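PDB 4BFC: 3-deoxy-d-manno-octulosonic-acid transferase from Acinetobacter baumannii, which probably transfers Kdo from CMP-Kdo to a lipid A precursor during lipopolysaccharide synthesis, the crystallised portion being its C-terminal CMP-Kdo binding domain. Local coordinates for residues 27-32 / 122-127; 41-46 / 194-199; 83-88 / 98-103; 105-108 / 113-116; 152-157 / 208-213. All coordinates share one frame; numbering follows the deposited sequence.

Overall arrangement
From the N terminus, helix 24-36 meets helix 122-128 in interaction 1, closing a long loop. The next element, strand 43-50, opens interaction 2, which crosses interaction 1 because its partner, helix 185-197, lies much later. Interactions 3 and 4 nest inside the loops closed by both. Interaction 3 ties helix 84-93 to strand 98-100, and interaction 4 then ties the following loop to strand 113-115; their centres are only about 9 Å apart. Interaction 5 opens after interaction 1 has closed and crosses interaction 2, pinning the turn after helix 148-152 to helix 199-214. Interactions 3 and 5 lie on opposite sides of the chain's centre, centres about 29 Å apart.

Interaction 1: residues 27-32 / 122-127; sequences IKQAAQ and LWLWYA
L124 reaches A30 and Q29 with its two methyl groups. From CB, which makes no close contact with helix 24-36, chi1 of 173° sets CG anti to the backbone N, turning the branch point toward that helix. CG itself lies over one face of the neighbouring W125 ring, offset toward the rim. Beyond it the branches part. CD1 settles on the backbone of the other helix, 3.5 Å from A30 N and 3.6 Å from A30 CA, and also touches A30 CB at 3.8 Å. CD2 goes to the extended Q29 side chain, with Q29 OE1 at 3.7 Å and Q29 CD at 3.8 Å; the two side chains cross at about a right angle.

The helices belong to the helical layers around the parallel sheet of a Rossmann-like α/β domain, as in GT-B glycosyltransferases, and over these short segments their axes come within 8.6 Å at a signed crossing angle of -52°. Small residues mark this close approach: A30 CB meets A127 CB at 3.7 Å, methyl against methyl. The amide end of Q29 is polar yet rests on a leucine methyl here, and its OE1 accepts a weak hydrogen bond from R101, whose side chain also packs on L124. On another side of helix 122-128, W123 NE1 is hydrogen-bonded to OE2 of E149 in helix 148-152.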
# COMPACT_ATOMS: atom_id res chain seq x y z
N ILE A 27 16.79 -14.64 -14.42
CA ILE A 27 18.21 -14.59 -14.74
C ILE A 27 18.50 -15.06 -16.18
O ILE A 27 19.24 -14.40 -16.90
CB ILE A 27 19.05 -15.33 -13.66
CG1 ILE A 27 18.85 -14.63 -12.30
CG2 ILE A 27 20.53 -15.39 -14.05
CD1 ILE A 27 18.85 -15.57 -11.10
N LYS A 28 17.91 -16.17 -16.61
CA LYS A 28 18.12 -16.66 -17.98
C LYS A 28 17.31 -15.88 -19.04
O LYS A 28 17.71 -15.76 -20.22
CB LYS A 28 17.85 -18.17 -18.06
CG LYS A 28 16.94 -18.62 -19.19
N GLN A 29 16.16 -15.36 -18.66
CA GLN A 29 15.46 -14.49 -19.58
C GLN A 29 16.31 -13.22 -19.80
O GLN A 29 16.35 -12.68 -20.91
CB GLN A 29 14.09 -14.13 -19.05
CG GLN A 29 13.35 -13.18 -19.95
CD GLN A 29 11.96 -12.87 -19.45
OE1 GLN A 29 11.16 -12.25 -20.15
NE2 GLN A 29 11.68 -13.31 -18.22
N ALA A 30 16.95 -12.72 -18.74
CA ALA A 30 17.83 -11.55 -18.83
C ALA A 30 19.00 -11.79 -19.81
O ALA A 30 19.38 -10.89 -20.56
CB ALA A 30 18.37 -11.19 -17.47
N ALA A 31 19.57 -12.99 -19.77
CA ALA A 31 20.59 -13.38 -20.74
C ALA A 31 20.06 -13.37 -22.20
O ALA A 31 20.75 -12.88 -23.09
CB ALA A 31 21.22 -14.71 -20.35
N GLN A 32 18.83 -13.82 -22.42
CA GLN A 32 18.22 -13.79 -23.76
C GLN A 32 18.01 -12.36 -24.24
O GLN A 32 18.28 -12.03 -25.42
CB GLN A 32 16.88 -14.54 -23.79
CG GLN A 32 17.01 -16.05 -23.71
CD GLN A 32 15.67 -16.74 -23.52
OE1 GLN A 32 15.02 -16.57 -22.49
NE2 GLN A 32 15.26 -17.53 -24.52
N LEU A 122 10.55 -7.17 -11.65
CA LEU A 122 11.68 -6.44 -11.06
C LEU A 122 13.04 -7.18 -11.12
O LEU A 122 14.10 -6.54 -11.43
CB LEU A 122 11.30 -6.00 -9.62
CG LEU A 122 12.21 -4.93 -9.04
CD1 LEU A 122 12.37 -3.68 -9.90
CD2 LEU A 122 11.81 -4.66 -7.59
N TRP A 123 13.09 -8.51 -10.85
CA TRP A 123 14.31 -9.30 -10.93
C TRP A 123 14.93 -9.28 -12.32
O TRP A 123 16.12 -9.20 -12.45
CB TRP A 123 14.09 -10.75 -10.49
CG TRP A 123 14.18 -10.85 -8.99
CD1 TRP A 123 13.36 -10.21 -8.06
CD2 TRP A 123 15.19 -11.58 -8.19
NE1 TRP A 123 13.76 -10.51 -6.78
CE2 TRP A 123 14.84 -11.32 -6.78
CE3 TRP A 123 16.29 -12.39 -8.48
CZ2 TRP A 123 15.59 -11.87 -5.72
CZ3 TRP A 123 17.03 -12.93 -7.40
CH2 TRP A 123 16.68 -12.67 -6.06
N LEU A 124 14.09 -9.34 -13.35
CA LEU A 124 14.63 -9.27 -14.70
C LEU A 124 15.43 -7.96 -14.91
O LEU A 124 16.53 -8.02 -15.46
CB LEU A 124 13.49 -9.37 -15.74
CG LEU A 124 13.67 -9.18 -17.26
CD1 LEU A 124 14.75 -10.15 -17.68
CD2 LEU A 124 12.33 -9.41 -18.01
N TRP A 125 14.82 -6.83 -14.52
CA TRP A 125 15.44 -5.49 -14.74
C TRP A 125 16.71 -5.38 -13.93
O TRP A 125 17.72 -4.97 -14.45
CB TRP A 125 14.49 -4.36 -14.46
CG TRP A 125 13.16 -4.62 -15.17
CD1 TRP A 125 11.92 -4.72 -14.58
CD2 TRP A 125 12.97 -5.01 -16.57
NE1 TRP A 125 10.97 -5.09 -15.50
CE2 TRP A 125 11.53 -5.28 -16.72
CE3 TRP A 125 13.81 -5.17 -17.66
CZ2 TRP A 125 11.00 -5.66 -17.91
CZ3 TRP A 125 13.25 -5.61 -18.87
CH2 TRP A 125 11.87 -5.79 -19.00
N TYR A 126 16.66 -5.72 -12.63
CA TYR A 126 17.96 -5.73 -11.88
C TYR A 126 19.04 -6.61 -12.56
O TYR A 126 20.19 -6.25 -12.64
CB TYR A 126 17.76 -6.32 -10.47
CG TYR A 126 17.03 -5.46 -9.49
CD1 TYR A 126 17.36 -4.10 -9.39
CD2 TYR A 126 16.04 -5.99 -8.63
CE1 TYR A 126 16.75 -3.28 -8.48
CE2 TYR A 126 15.42 -5.15 -7.70
CZ TYR A 126 15.78 -3.82 -7.63
OH TYR A 126 15.20 -3.01 -6.72
N ALA A 127 18.65 -7.77 -13.10
CA ALA A 127 19.62 -8.66 -13.73
C ALA A 127 20.22 -8.03 -15.03
O ALA A 127 21.27 -8.46 -15.52
CB ALA A 127 19.00 -10.01 -14.05

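Interaction 2: residues 41-46 / 194-199; sequences NRQVVT and ACLAEP
L196 faces two residues of strand 43-50, Q43 and V45, at different angles: it meets V45 at roughly a right angle and Q43 on a more slanting course. Against V45 the touch is purely apolar, L196 CD1 standing 4.1 Å from V45 CG1. Q43 presents its carboxamide to the same leucine, NE2 lying 3.7 Å from L196 CB and 4.0 Å from L196 CD2, while Q43 OE1 lies 4.0 Å from L196 CD1. Q43 has two conformers, however, so these amide distances describe just one of them. In that conformer CG is anti to the carbonyl carbon (chi1 -69°) and the chain runs on extended, which carries the amide out to the helix.

Q43 and V45 are two residues apart on the strand, and both CB atoms project toward helix 185-197, here near its C-terminal end, as expected for one face of a strand in the parallel sheet of an α/β fold. The strand's neighbours in that sheet are 72-78 and 131-134. V131 of the latter packs on both V45 and C195, and Q130 just before it touches L196, extending the helix-to-sheet packing by one strand.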
# COMPACT_ATOMS: atom_id res chain seq x y z
N ASN A 41 26.81 -3.05 -25.52
CA ASN A 41 27.38 -1.70 -25.60
C ASN A 41 26.42 -0.61 -25.13
O ASN A 41 26.44 0.53 -25.64
CB ASN A 41 27.91 -1.40 -27.02
CG ASN A 41 28.83 -2.48 -27.54
OD1 ASN A 41 29.92 -2.70 -27.02
ND2 ASN A 41 28.37 -3.18 -28.57
N ARG A 42 25.55 -0.95 -24.17
CA ARG A 42 24.76 0.05 -23.52
C ARG A 42 25.20 0.02 -22.04
O ARG A 42 25.74 -1.03 -21.55
CB ARG A 42 23.26 -0.29 -23.56
CG ARG A 42 22.66 -0.40 -24.97
CD ARG A 42 22.85 0.90 -25.73
NE ARG A 42 22.10 2.08 -25.28
CZ ARG A 42 20.84 2.37 -25.59
NH1 ARG A 42 20.13 1.52 -26.38
NH2 ARG A 42 20.34 3.53 -25.21
N GLN A 43 25.04 1.16 -21.40
CA GLN A 43 25.18 1.23 -19.92
C GLN A 43 23.77 1.40 -19.35
O GLN A 43 23.14 2.44 -19.53
CB GLN A 43 26.05 2.38 -19.49
CG GLN A 43 27.48 2.16 -19.88
CD GLN A 43 28.33 3.38 -19.58
OE1 GLN A 43 27.94 4.53 -19.86
NE2 GLN A 43 29.46 3.15 -18.96
N VAL A 44 23.32 0.32 -18.68
CA VAL A 44 21.92 0.28 -18.17
C VAL A 44 21.87 0.73 -16.71
O VAL A 44 22.55 0.09 -15.84
CB VAL A 44 21.38 -1.14 -18.25
CG1 VAL A 44 19.93 -1.17 -17.72
CG2 VAL A 44 21.42 -1.56 -19.74
N VAL A 45 21.15 1.82 -16.48
CA VAL A 45 20.95 2.37 -15.12
C VAL A 45 19.47 2.20 -14.78
O VAL A 45 18.62 2.56 -15.63
CB VAL A 45 21.46 3.84 -15.01
CG1 VAL A 45 22.91 3.91 -15.54
CG2 VAL A 45 20.62 4.89 -15.75
N THR A 46 19.19 1.75 -13.56
CA THR A 46 17.77 1.43 -13.27
C THR A 46 17.24 2.19 -12.04
O THR A 46 17.94 2.19 -10.96
CB THR A 46 17.70 -0.08 -13.10
OG1 THR A 46 17.93 -0.68 -14.37
CG2 THR A 46 16.31 -0.61 -12.58
N ALA A 194 30.01 8.02 -11.69
CA ALA A 194 31.28 7.60 -11.09
C ALA A 194 31.42 6.09 -11.09
O ALA A 194 32.41 5.58 -11.55
CB ALA A 194 31.41 8.17 -9.70
N CYS A 195 30.37 5.35 -10.68
CA CYS A 195 30.46 3.88 -10.69
C CYS A 195 30.76 3.33 -12.08
O CYS A 195 31.55 2.39 -12.27
CB CYS A 195 29.14 3.26 -10.20
SG CYS A 195 28.82 3.43 -8.43
N LEU A 196 30.14 3.93 -13.07
CA LEU A 196 30.27 3.41 -14.41
C LEU A 196 31.67 3.68 -14.90
O LEU A 196 32.16 2.91 -15.70
CB LEU A 196 29.24 4.05 -15.33
CG LEU A 196 27.76 3.68 -15.16
CD1 LEU A 196 26.91 4.64 -15.98
CD2 LEU A 196 27.60 2.18 -15.50
N ALA A 197 32.28 4.75 -14.39
CA ALA A 197 33.69 5.05 -14.77
C ALA A 197 34.73 4.33 -13.95
O ALA A 197 35.94 4.49 -14.25
CB ALA A 197 33.91 6.55 -14.66
N GLU A 198 34.35 3.57 -12.93
CA GLU A 198 35.27 3.04 -11.90
C GLU A 198 35.01 1.53 -11.69
O GLU A 198 34.47 1.13 -10.67
CB GLU A 198 35.10 3.80 -10.58
CG GLU A 198 35.41 5.30 -10.72
CD GLU A 198 35.33 6.09 -9.44
OE1 GLU A 198 35.23 5.47 -8.36
OE2 GLU A 198 35.39 7.34 -9.49
N PRO A 199 35.43 0.70 -12.66
CA PRO A 199 35.29 -0.76 -12.57
C PRO A 199 35.91 -1.31 -11.29
O PRO A 199 35.29 -2.16 -10.64
CB PRO A 199 35.99 -1.26 -13.84
CG PRO A 199 35.95 -0.12 -14.77
CD PRO A 199 36.12 1.09 -13.90

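Interaction 3: residues 83-88 / 98-103; sequences RFDEVF and THRRSM
R100 and D85 form a salt bridge in which R100 NH2 donates to D85 OD1 at 2.7 Å, with an N-H...O angle of 155°. The oxygen is approached nearly end-on along its C-O bond and lies at the edge of the guanidinium, slightly tilted from its plane; the carboxylate plane is almost perpendicular to that of the arginine. R100 NE has a second anionic partner in OD2 of D117, so two carboxylates hold the group and would be expected to stabilise its charge.

Over one face of the guanidinium lies F88, centres 4.5 Å apart and planes at 17°. It is an off-centre cation-pi arrangement: R100 NH1 sits 3.5 Å from F88 CG rather than over the ring centre. The R100 chain bends at chi3 (76°), and its CD makes a CH-pi contact over the same ring, 4.0 Å from the centroid.

Strand 72-78, helix 84-93 and strand 98-100 make a beta-alpha-beta crossover that passes over strand 113-115, and this contact ties its helix to its final strand, the outermost of the sheet within the chain. The two elements run nearly antiparallel. T98 adds the apolar margin: T98 CG2 is 3.8 Å from both F88 CD1 and F88 CE1, while T98 OG1 is hydrogen-bonded to the backbone oxygen of L96. Elsewhere on the helix, E86 accepts hydrogen bonds from the backbone N atoms of T168 and I169 of a second subunit.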
# COMPACT_ATOMS: atom_id res chain seq x y z
N ARG A 83 0.30 4.05 -11.42
CA ARG A 83 1.11 5.17 -11.85
C ARG A 83 1.87 4.97 -13.14
O ARG A 83 2.57 5.87 -13.57
CB ARG A 83 2.11 5.64 -10.74
CG ARG A 83 1.47 6.28 -9.53
CD ARG A 83 2.44 6.92 -8.59
NE ARG A 83 3.14 8.07 -9.20
CZ ARG A 83 4.43 8.04 -9.51
NH1 ARG A 83 5.20 6.95 -9.27
NH2 ARG A 83 4.98 9.14 -10.06
N PHE A 84 1.84 3.77 -13.75
CA PHE A 84 2.58 3.60 -15.01
C PHE A 84 2.30 4.65 -16.07
O PHE A 84 3.22 5.19 -16.63
CB PHE A 84 2.30 2.19 -15.56
CG PHE A 84 2.89 1.05 -14.73
CD1 PHE A 84 3.85 1.22 -13.69
CD2 PHE A 84 2.39 -0.24 -14.93
CE1 PHE A 84 4.39 0.12 -13.02
CE2 PHE A 84 2.89 -1.33 -14.23
CZ PHE A 84 3.88 -1.17 -13.26
N ASP A 85 1.02 4.96 -16.41
CA ASP A 85 0.76 5.99 -17.42
C ASP A 85 1.24 7.38 -16.97
O ASP A 85 1.71 8.15 -17.82
CB ASP A 85 -0.76 6.01 -17.77
CG ASP A 85 -1.15 4.84 -18.61
OD1 ASP A 85 -0.25 4.12 -19.15
OD2 ASP A 85 -2.36 4.64 -18.75
N GLU A 86 1.16 7.67 -15.68
CA GLU A 86 1.69 8.93 -15.10
C GLU A 86 3.18 9.09 -15.37
O GLU A 86 3.63 10.16 -15.80
CB GLU A 86 1.41 9.05 -13.58
CG GLU A 86 2.21 10.12 -12.83
CD GLU A 86 1.78 11.54 -13.16
OE1 GLU A 86 0.76 11.74 -13.91
OE2 GLU A 86 2.48 12.49 -12.70
N VAL A 87 3.93 8.04 -15.12
CA VAL A 87 5.37 8.07 -15.34
C VAL A 87 5.69 8.16 -16.85
O VAL A 87 6.60 8.90 -17.19
CB VAL A 87 6.01 6.89 -14.64
CG1 VAL A 87 7.52 6.84 -14.93
CG2 VAL A 87 5.79 6.98 -13.12
N PHE A 88 4.92 7.45 -17.73
CA PHE A 88 5.09 7.65 -19.16
C PHE A 88 4.98 9.16 -19.47
O PHE A 88 5.88 9.70 -20.18
CB PHE A 88 4.12 6.79 -19.97
CG PHE A 88 4.41 6.88 -21.45
CD1 PHE A 88 5.57 6.30 -21.96
CD2 PHE A 88 3.53 7.55 -22.31
CE1 PHE A 88 5.86 6.36 -23.32
CE2 PHE A 88 3.81 7.63 -23.66
CZ PHE A 88 4.99 7.05 -24.17
N THR A 98 11.08 7.10 -25.18
CA THR A 98 10.63 6.13 -24.15
C THR A 98 9.83 4.98 -24.77
O THR A 98 8.89 5.24 -25.55
CB THR A 98 9.73 6.87 -23.14
OG1 THR A 98 10.39 8.05 -22.66
CG2 THR A 98 9.31 5.97 -21.87
N HIS A 99 10.27 3.76 -24.52
CA HIS A 99 9.62 2.53 -24.94
C HIS A 99 9.08 1.81 -23.75
O HIS A 99 9.55 2.02 -22.58
CB HIS A 99 10.57 1.70 -25.78
CG HIS A 99 11.01 2.43 -27.01
ND1 HIS A 99 10.13 2.91 -27.94
CD2 HIS A 99 12.27 2.89 -27.38
CE1 HIS A 99 10.84 3.59 -28.89
NE2 HIS A 99 12.12 3.58 -28.54
N ARG A 100 8.02 1.04 -23.98
CA ARG A 100 7.21 0.45 -22.86
C ARG A 100 7.09 -1.06 -22.90
O ARG A 100 6.72 -1.65 -23.94
CB ARG A 100 5.78 1.03 -22.86
CG ARG A 100 5.68 2.54 -22.81
CD ARG A 100 4.23 2.96 -22.84
NE ARG A 100 3.65 2.73 -21.52
CZ ARG A 100 2.60 3.43 -21.01
NH1 ARG A 100 1.98 4.40 -21.70
NH2 ARG A 100 2.19 3.19 -19.74
N ARG A 101 7.43 -1.73 -21.81
CA ARG A 101 7.27 -3.15 -21.71
C ARG A 101 5.79 -3.52 -21.97
O ARG A 101 5.53 -4.52 -22.62
CB ARG A 101 7.67 -3.61 -20.27
CG ARG A 101 7.54 -5.08 -19.96
CD ARG A 101 8.44 -5.92 -20.86
NE ARG A 101 8.67 -7.21 -20.28
CZ ARG A 101 9.40 -8.15 -20.87
NH1 ARG A 101 9.88 -7.92 -22.08
NH2 ARG A 101 9.59 -9.31 -20.26
N SER A 102 4.87 -2.70 -21.49
CA SER A 102 3.43 -3.06 -21.65
C SER A 102 2.96 -3.12 -23.08
O SER A 102 1.87 -3.69 -23.34
CB SER A 102 2.54 -2.09 -20.91
OG SER A 102 2.53 -0.79 -21.44
N MET A 103 3.72 -2.49 -23.98
CA MET A 103 3.40 -2.50 -25.42
C MET A 103 4.25 -3.50 -26.20
O MET A 103 4.31 -3.47 -27.46
CB MET A 103 3.58 -1.11 -26.00
CG MET A 103 2.70 -0.07 -25.36
SD MET A 103 3.08 1.52 -26.05
CE MET A 103 3.01 1.26 -27.84

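Interaction 4: residues 105-108 / 113-116; sequences QSIH and VYLA
I107 and Y114 bring the two backbones closest, their CA atoms 6.4 Å apart, where the irregular segment 105-108 passes beside strand 113-115. This loop joins two adjacent parallel strands of the Rossmann-like sheet, 98-100 and 113-115, and the tyrosine ring fills the angle between loop and strand. With CG anti to the backbone N (chi1 -170°), Y114 projects its ring toward the loop and its hydroxyl to the carbonyl of Q105. There Y114 OH donates a hydrogen bond to Q105 O at 2.6 Å; the C=O...donor angle is 151°, and the hydroxyl is tilted 28° from the carbonyl plane. A loop carbonyl is thereby tied to a buried side chain.

Q105 is anchored a second time, through its side chain: OE1 accepts from the backbone N of R100, so the side chain of Q105 links the loop to strand 98-100. Another aromatic, W37, packs edge-to-face with Y114 and touches S106 and I107 as well. Farther down the ring, I107 crosses Y114 at about a right angle. I107 CG1 lies 3.7 Å from both Y114 CG and Y114 CD1, and I107 CD1 reaches Y114 CB at 4.0 Å.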
# COMPACT_ATOMS: atom_id res chain seq x y z
N GLN A 105 7.35 -3.58 -26.24
CA GLN A 105 8.55 -2.94 -26.82
C GLN A 105 9.82 -3.41 -26.16
O GLN A 105 9.85 -3.93 -25.01
CB GLN A 105 8.45 -1.44 -26.84
CG GLN A 105 7.29 -0.95 -27.74
CD GLN A 105 7.04 0.53 -27.69
OE1 GLN A 105 7.13 1.18 -26.67
NE2 GLN A 105 6.68 1.10 -28.86
N SER A 106 10.91 -3.14 -26.88
CA SER A 106 12.26 -3.48 -26.44
C SER A 106 13.11 -2.18 -26.26
O SER A 106 12.68 -1.05 -26.51
CB SER A 106 12.86 -4.39 -27.50
OG SER A 106 12.97 -3.72 -28.77
N ILE A 107 14.36 -2.36 -25.81
CA ILE A 107 15.28 -1.21 -25.80
C ILE A 107 15.92 -1.08 -27.21
O ILE A 107 16.61 -2.00 -27.61
CB ILE A 107 16.36 -1.46 -24.72
CG1 ILE A 107 15.69 -1.29 -23.31
CG2 ILE A 107 17.55 -0.49 -24.89
CD1 ILE A 107 16.57 -1.65 -22.07
N HIS A 108 15.62 0.02 -27.90
CA HIS A 108 16.17 0.25 -29.27
C HIS A 108 17.53 0.90 -29.05
O HIS A 108 17.75 1.48 -27.98
CB HIS A 108 15.26 1.17 -30.16
CG HIS A 108 13.78 0.81 -30.20
ND1 HIS A 108 12.86 1.62 -30.78
CD2 HIS A 108 13.08 -0.28 -29.72
CE1 HIS A 108 11.62 1.06 -30.66
NE2 HIS A 108 11.76 -0.10 -30.02
N VAL A 113 14.81 5.94 -22.34
CA VAL A 113 14.19 5.43 -21.08
C VAL A 113 13.37 4.21 -21.49
O VAL A 113 12.61 4.27 -22.45
CB VAL A 113 13.26 6.48 -20.43
CG1 VAL A 113 12.53 5.90 -19.17
CG2 VAL A 113 14.04 7.74 -20.06
N TYR A 114 13.52 3.12 -20.76
CA TYR A 114 12.65 2.01 -20.93
C TYR A 114 11.73 1.97 -19.73
O TYR A 114 12.19 1.72 -18.61
CB TYR A 114 13.50 0.75 -21.00
CG TYR A 114 12.69 -0.44 -21.41
CD1 TYR A 114 12.13 -0.53 -22.69
CD2 TYR A 114 12.42 -1.48 -20.49
CE1 TYR A 114 11.37 -1.67 -23.07
CE2 TYR A 114 11.71 -2.62 -20.84
CZ TYR A 114 11.13 -2.67 -22.14
OH TYR A 114 10.42 -3.81 -22.47
N LEU A 115 10.45 2.25 -19.97
CA LEU A 115 9.46 2.13 -18.88
C LEU A 115 9.04 0.67 -18.73
O LEU A 115 8.37 0.07 -19.64
CB LEU A 115 8.30 3.02 -19.14
CG LEU A 115 7.16 2.99 -18.14
CD1 LEU A 115 7.63 3.36 -16.70
CD2 LEU A 115 6.10 4.00 -18.60
N ALA A 116 9.47 0.06 -17.63
CA ALA A 116 9.16 -1.32 -17.34
C ALA A 116 7.81 -1.45 -16.61
O ALA A 116 7.71 -1.78 -15.39
CB ALA A 116 10.35 -2.03 -16.62

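Interaction 5: residues 152-157 / 208-213; sequences VLNVPT and QAHKVL
A Schellman motif ends helix 148-152, and its C-prime residue, N154, meets H210 on helix 199-214. The positive phi of N154 (67°) ends the helix, with V155 N bonding back to P150 O and N154 N to M151 O. From this turn the N154 side chain extends toward the imidazole, its CG anti to the carbonyl carbon, crossing the histidine at about a right angle with amide and ring planes 22° apart. The modelled distance of 2.6 Å between N154 OD1 and H210 NE2 is doubtful in detail, since OD1 approaches the ring obliquely and the angle is too poor for a hydrogen bond.

The turn leads into strand 157-159 of the parallel sheet, so the contact fastens a helix-to-strand connection of the α/β fold to the last modelled helix, 199-214. One helical turn along from H210, L213 supplies the apolar half. Its CD2 stands 4.1 Å from V152 CG2, the two side chains crossing at about a right angle, and L213 CD1 rests 3.9 Å from V152 N. L213 also packs on L148 and M151 of helix 148-152, while V152 touches W123 of helix 122-128. Just after the turn, where strand 157-159 begins, T157 OG1 donates to V155 O at 2.9 Å from above the carbonyl plane.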
# COMPACT_ATOMS: atom_id res chain seq x y z
N VAL A 152 21.94 -9.18 -4.20
CA VAL A 152 22.10 -10.61 -4.48
C VAL A 152 22.46 -10.79 -5.95
O VAL A 152 23.22 -11.68 -6.30
CB VAL A 152 20.75 -11.31 -4.11
CG1 VAL A 152 20.54 -12.66 -4.79
CG2 VAL A 152 20.61 -11.44 -2.59
N LEU A 153 21.97 -9.89 -6.80
CA LEU A 153 22.28 -9.95 -8.25
C LEU A 153 23.51 -9.17 -8.66
O LEU A 153 23.78 -8.97 -9.87
CB LEU A 153 21.06 -9.58 -9.10
CG LEU A 153 19.80 -10.43 -9.03
CD1 LEU A 153 18.62 -9.63 -9.58
CD2 LEU A 153 19.94 -11.75 -9.79
N ASN A 154 24.30 -8.76 -7.67
CA ASN A 154 25.58 -8.14 -7.89
C ASN A 154 25.53 -6.75 -8.55
O ASN A 154 26.49 -6.31 -9.18
CB ASN A 154 26.53 -9.12 -8.64
CG ASN A 154 26.72 -10.42 -7.87
OD1 ASN A 154 27.23 -10.39 -6.76
ND2 ASN A 154 26.26 -11.54 -8.42
N VAL A 155 24.42 -6.03 -8.32
CA VAL A 155 24.23 -4.70 -8.85
C VAL A 155 24.64 -3.66 -7.82
O VAL A 155 24.07 -3.64 -6.74
CB VAL A 155 22.77 -4.41 -9.22
CG1 VAL A 155 22.68 -3.03 -9.86
CG2 VAL A 155 22.24 -5.47 -10.16
N PRO A 156 25.60 -2.78 -8.16
CA PRO A 156 25.84 -1.63 -7.27
C PRO A 156 24.57 -0.80 -7.00
O PRO A 156 23.83 -0.48 -7.93
CB PRO A 156 26.88 -0.81 -8.01
CG PRO A 156 27.47 -1.73 -9.02
CD PRO A 156 26.44 -2.74 -9.36
N THR A 157 24.29 -0.53 -5.71
CA THR A 157 22.95 -0.02 -5.29
C THR A 157 23.03 1.33 -4.55
O THR A 157 23.85 1.51 -3.63
CB THR A 157 22.22 -1.06 -4.42
OG1 THR A 157 22.07 -2.26 -5.20
CG2 THR A 157 20.76 -0.56 -3.95
N GLN A 208 32.06 -6.18 -1.02
CA GLN A 208 31.65 -5.88 0.33
C GLN A 208 30.21 -6.29 0.55
O GLN A 208 29.85 -6.74 1.66
CB GLN A 208 31.78 -4.39 0.64
CG GLN A 208 33.19 -3.86 0.79
CD GLN A 208 33.96 -4.65 1.82
OE1 GLN A 208 34.90 -5.36 1.47
NE2 GLN A 208 33.54 -4.58 3.09
N ALA A 209 29.35 -6.09 -0.47
CA ALA A 209 27.95 -6.53 -0.39
C ALA A 209 27.83 -8.03 -0.18
O ALA A 209 27.11 -8.50 0.73
CB ALA A 209 27.20 -6.14 -1.68
N HIS A 210 28.54 -8.78 -1.02
CA HIS A 210 28.65 -10.24 -0.85
C HIS A 210 29.15 -10.73 0.48
O HIS A 210 28.72 -11.80 0.94
CB HIS A 210 29.32 -10.92 -2.04
CG HIS A 210 28.33 -11.44 -3.04
ND1 HIS A 210 28.06 -12.76 -3.18
CD2 HIS A 210 27.44 -10.76 -3.89
CE1 HIS A 210 27.08 -12.91 -4.11
NE2 HIS A 210 26.70 -11.69 -4.53
N LYS A 211 30.02 -9.97 1.14
CA LYS A 211 30.42 -10.26 2.53
C LYS A 211 29.24 -10.17 3.50
O LYS A 211 28.97 -11.11 4.26
CB LYS A 211 31.52 -9.31 3.01
CG LYS A 211 32.95 -9.81 2.85
CD LYS A 211 33.94 -8.74 3.29
CE LYS A 211 35.30 -8.90 2.63
NZ LYS A 211 36.16 -7.70 2.84
N VAL A 212 28.54 -9.04 3.48
CA VAL A 212 27.40 -8.84 4.36
C VAL A 212 26.39 -9.94 4.07
O VAL A 212 25.82 -10.50 5.00
CB VAL A 212 26.74 -7.46 4.15
CG1 VAL A 212 25.50 -7.29 5.02
CG2 VAL A 212 27.73 -6.34 4.41
N LEU A 213 26.19 -10.27 2.79
CA LEU A 213 25.14 -11.21 2.41
C LEU A 213 25.39 -12.60 2.90
O LEU A 213 24.44 -13.33 3.22
CB LEU A 213 24.87 -11.20 0.88
CG LEU A 213 24.07 -10.02 0.34
CD1 LEU A 213 24.25 -10.00 -1.19
CD2 LEU A 213 22.60 -10.07 0.72